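Local coordinates for UDP-D-quinovosamine 4-dehydrogenase (Vibrio fischeri, PDB 3NKL), which probably acts as an oxidoreductase and lyase on a UDP-sugar; this piece is its Rossmann-like domain of the CoA-binding family, at residues I32-D37 with Q47-Y52. Residues are numbered along the deposited sequence; the frame is centred on the assembly and turned at random.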
loop_
_atom_site.group_PDB
_atom_site.type_symbol
_atom_site.label_atom_id
_atom_site.label_comp_id
_atom_site.label_asym_id
_atom_site.label_seq_id
_atom_site.Cartn_x
_atom_site.Cartn_y
_atom_site.Cartn_z
ATOM N N ILE B 32 -3.490 -15.072 10.733
ATOM C CA ILE B 32 -3.238 -16.388 10.148
ATOM C C ILE B 32 -2.590 -16.291 8.776
ATOM O O ILE B 32 -1.716 -17.088 8.424
ATOM C CB ILE B 32 -4.568 -17.147 9.973
ATOM C CG1 ILE B 32 -5.196 -17.416 11.338
ATOM C CG2 ILE B 32 -4.358 -18.434 9.202
ATOM C CD1 ILE B 32 -4.282 -18.119 12.284
ATOM N N ALA B 33 -3.042 -15.312 8.002
ATOM C CA ALA B 33 -2.595 -15.128 6.621
ATOM C C ALA B 33 -3.025 -13.747 6.190
ATOM O O ALA B 33 -3.865 -13.124 6.865
ATOM C CB ALA B 33 -3.239 -16.169 5.722
ATOM N N PHE B 34 -2.461 -13.275 5.074
ATOM C CA PHE B 34 -2.886 -12.047 4.428
ATOM C C PHE B 34 -3.751 -12.367 3.224
ATOM O O PHE B 34 -3.581 -13.399 2.582
ATOM C CB PHE B 34 -1.675 -11.256 3.887
ATOM C CG PHE B 34 -0.795 -10.674 4.948
ATOM C CD1 PHE B 34 0.367 -11.323 5.337
ATOM C CD2 PHE B 34 -1.116 -9.462 5.545
ATOM C CE1 PHE B 34 1.189 -10.770 6.303
ATOM C CE2 PHE B 34 -0.301 -8.904 6.516
ATOM C CZ PHE B 34 0.850 -9.550 6.892
ATOM N N ILE B 35 -4.660 -11.458 2.903
ATOM C CA ILE B 35 -5.328 -11.459 1.614
ATOM C C ILE B 35 -4.854 -10.207 0.863
ATOM O O ILE B 35 -4.742 -9.135 1.461
ATOM C CB ILE B 35 -6.852 -11.398 1.780
ATOM C CG1 ILE B 35 -7.345 -12.611 2.575
ATOM C CG2 ILE B 35 -7.551 -11.366 0.413
ATOM C CD1 ILE B 35 -7.276 -13.914 1.783
ATOM N N ASP B 36 -4.555 -10.343 -0.426
ATOM C CA ASP B 36 -4.167 -9.181 -1.249
ATOM C C ASP B 36 -4.643 -9.338 -2.695
ATOM O O ASP B 36 -4.509 -10.415 -3.281
ATOM C CB ASP B 36 -2.651 -8.981 -1.218
ATOM C CG ASP B 36 -2.236 -7.569 -1.673
ATOM O OD1 ASP B 36 -1.884 -6.740 -0.809
ATOM O OD2 ASP B 36 -2.275 -7.292 -2.891
ATOM N N ASP B 37 -5.201 -8.264 -3.255
ATOM C CA ASP B 37 -5.736 -8.262 -4.615
ATOM C C ASP B 37 -4.635 -8.425 -5.662
ATOM O O ASP B 37 -4.916 -8.709 -6.820
ATOM C CB ASP B 37 -6.481 -6.949 -4.903
ATOM C CG ASP B 37 -7.735 -6.777 -4.056
ATOM O OD1 ASP B 37 -8.401 -7.789 -3.754
ATOM O OD2 ASP B 37 -8.068 -5.622 -3.701
ATOM N N GLN B 47 6.989 -12.395 6.650
ATOM C CA GLN B 47 7.092 -12.698 8.075
ATOM C C GLN B 47 6.469 -14.035 8.468
ATOM O O GLN B 47 5.832 -14.146 9.514
ATOM C CB GLN B 47 6.478 -11.580 8.913
ATOM C CG GLN B 47 7.229 -10.269 8.819
ATOM C CD GLN B 47 6.767 -9.264 9.850
ATOM O OE1 GLN B 47 5.569 -9.019 10.005
ATOM N NE2 GLN B 47 7.719 -8.668 10.563
ATOM N N GLY B 48 6.659 -15.053 7.639
ATOM C CA GLY B 48 6.200 -16.386 7.983
ATOM C C GLY B 48 4.714 -16.572 7.764
ATOM O O GLY B 48 4.166 -17.647 8.003
ATOM N N ILE B 49 4.067 -15.509 7.309
ATOM C CA ILE B 49 2.654 -15.538 6.980
ATOM C C ILE B 49 2.575 -15.598 5.471
ATOM O O ILE B 49 3.259 -14.836 4.799
ATOM C CB ILE B 49 1.978 -14.213 7.395
ATOM C CG1 ILE B 49 2.600 -13.663 8.674
ATOM C CG2 ILE B 49 0.482 -14.382 7.554
ATOM C CD1 ILE B 49 1.944 -12.403 9.146
ATOM N N THR B 50 1.739 -16.465 4.913
ATOM C CA THR B 50 1.576 -16.396 3.467
ATOM C C THR B 50 0.399 -15.502 3.027
ATOM O O THR B 50 -0.535 -15.234 3.799
ATOM C CB THR B 50 1.663 -17.795 2.766
ATOM O OG1 THR B 50 0.451 -18.095 2.068
ATOM C CG2 THR B 50 1.989 -18.886 3.764
ATOM N N ILE B 51 0.503 -15.011 1.798
ATOM C CA ILE B 51 -0.419 -14.049 1.202
ATOM C C ILE B 51 -1.232 -14.755 0.128
ATOM O O ILE B 51 -0.672 -15.506 -0.664
ATOM C CB ILE B 51 0.362 -12.903 0.515
ATOM C CG1 ILE B 51 1.251 -12.158 1.506
ATOM C CG2 ILE B 51 -0.583 -11.909 -0.129
ATOM C CD1 ILE B 51 2.152 -11.141 0.832
ATOM N N TYR B 52 -2.542 -14.526 0.092
ATOM C CA TYR B 52 -3.398 -15.216 -0.872
ATOM C C TYR B 52 -4.303 -14.240 -1.607
ATOM O O TYR B 52 -4.704 -13.220 -1.058
ATOM C CB TYR B 52 -4.296 -16.261 -0.189
ATOM C CG TYR B 52 -3.567 -17.338 0.568
ATOM C CD1 TYR B 52 -3.213 -18.528 -0.054
ATOM C CD2 TYR B 52 -3.238 -17.174 1.906
ATOM C CE1 TYR B 52 -2.553 -19.528 0.641
ATOM C CE2 TYR B 52 -2.584 -18.169 2.612
ATOM C CZ TYR B 52 -2.239 -19.340 1.967
ATOM O OH TYR B 52 -1.572 -20.319 2.652
HETATM O O HOH W 1 0.124 -17.948 6.493
#
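Phe34 has CG anti to its carbonyl carbon (chi1 -69°), beside the backbone N; the CE1 edge of its ring meets Ile49, whose CG2, anti to the backbone N, rests against Ala33. The two side chains cross at about a right angle: Ile49 CD1 sits obliquely to the ring, 3.4 Å from Phe34 CE1, while Ile49 CG2 closes to 3.3 Å of Ala33 CA. Ile51 flanks Phe34, its CG1 3.9 Å from Phe34 CB, and sends its other branch, CG2, to Asp36 CB. Ala20 of helix 14-25 touches both Phe34 and Ile49 on this side of the sheet. The Tyr52 ring lies on the other side and meets Ala33 CB in its plane, at the edge, with CE2 3.8 Å away; Leu60 of helix 57-64 packs against Tyr52 and Ile35 there.

Between these two faces the strands run parallel, their short segments 34° apart in direction. Phe34 is gripped through both backbone polar atoms: its N donates to Thr50 O (3.0 Å) and its O accepts from Tyr52 N (2.9 Å). Asp36 N then donates to Tyr52 O at 2.9 Å. At the start of the pairing the strands part, and one water bridges instead, donating a hydrogen bond to Ile32 O and accepting one from Thr50 N.

Beyond the strand end, Asp36 OD1 accepts from Ala12 N, tying it to the glycine-rich loop, and OD2 accepts from Asp38 N. An acidic residue just after the second strand, facing a probable GxGxxG turn, is the pattern seen in dinucleotide-binding Rossmann folds, consistent with the family assignment of this domain.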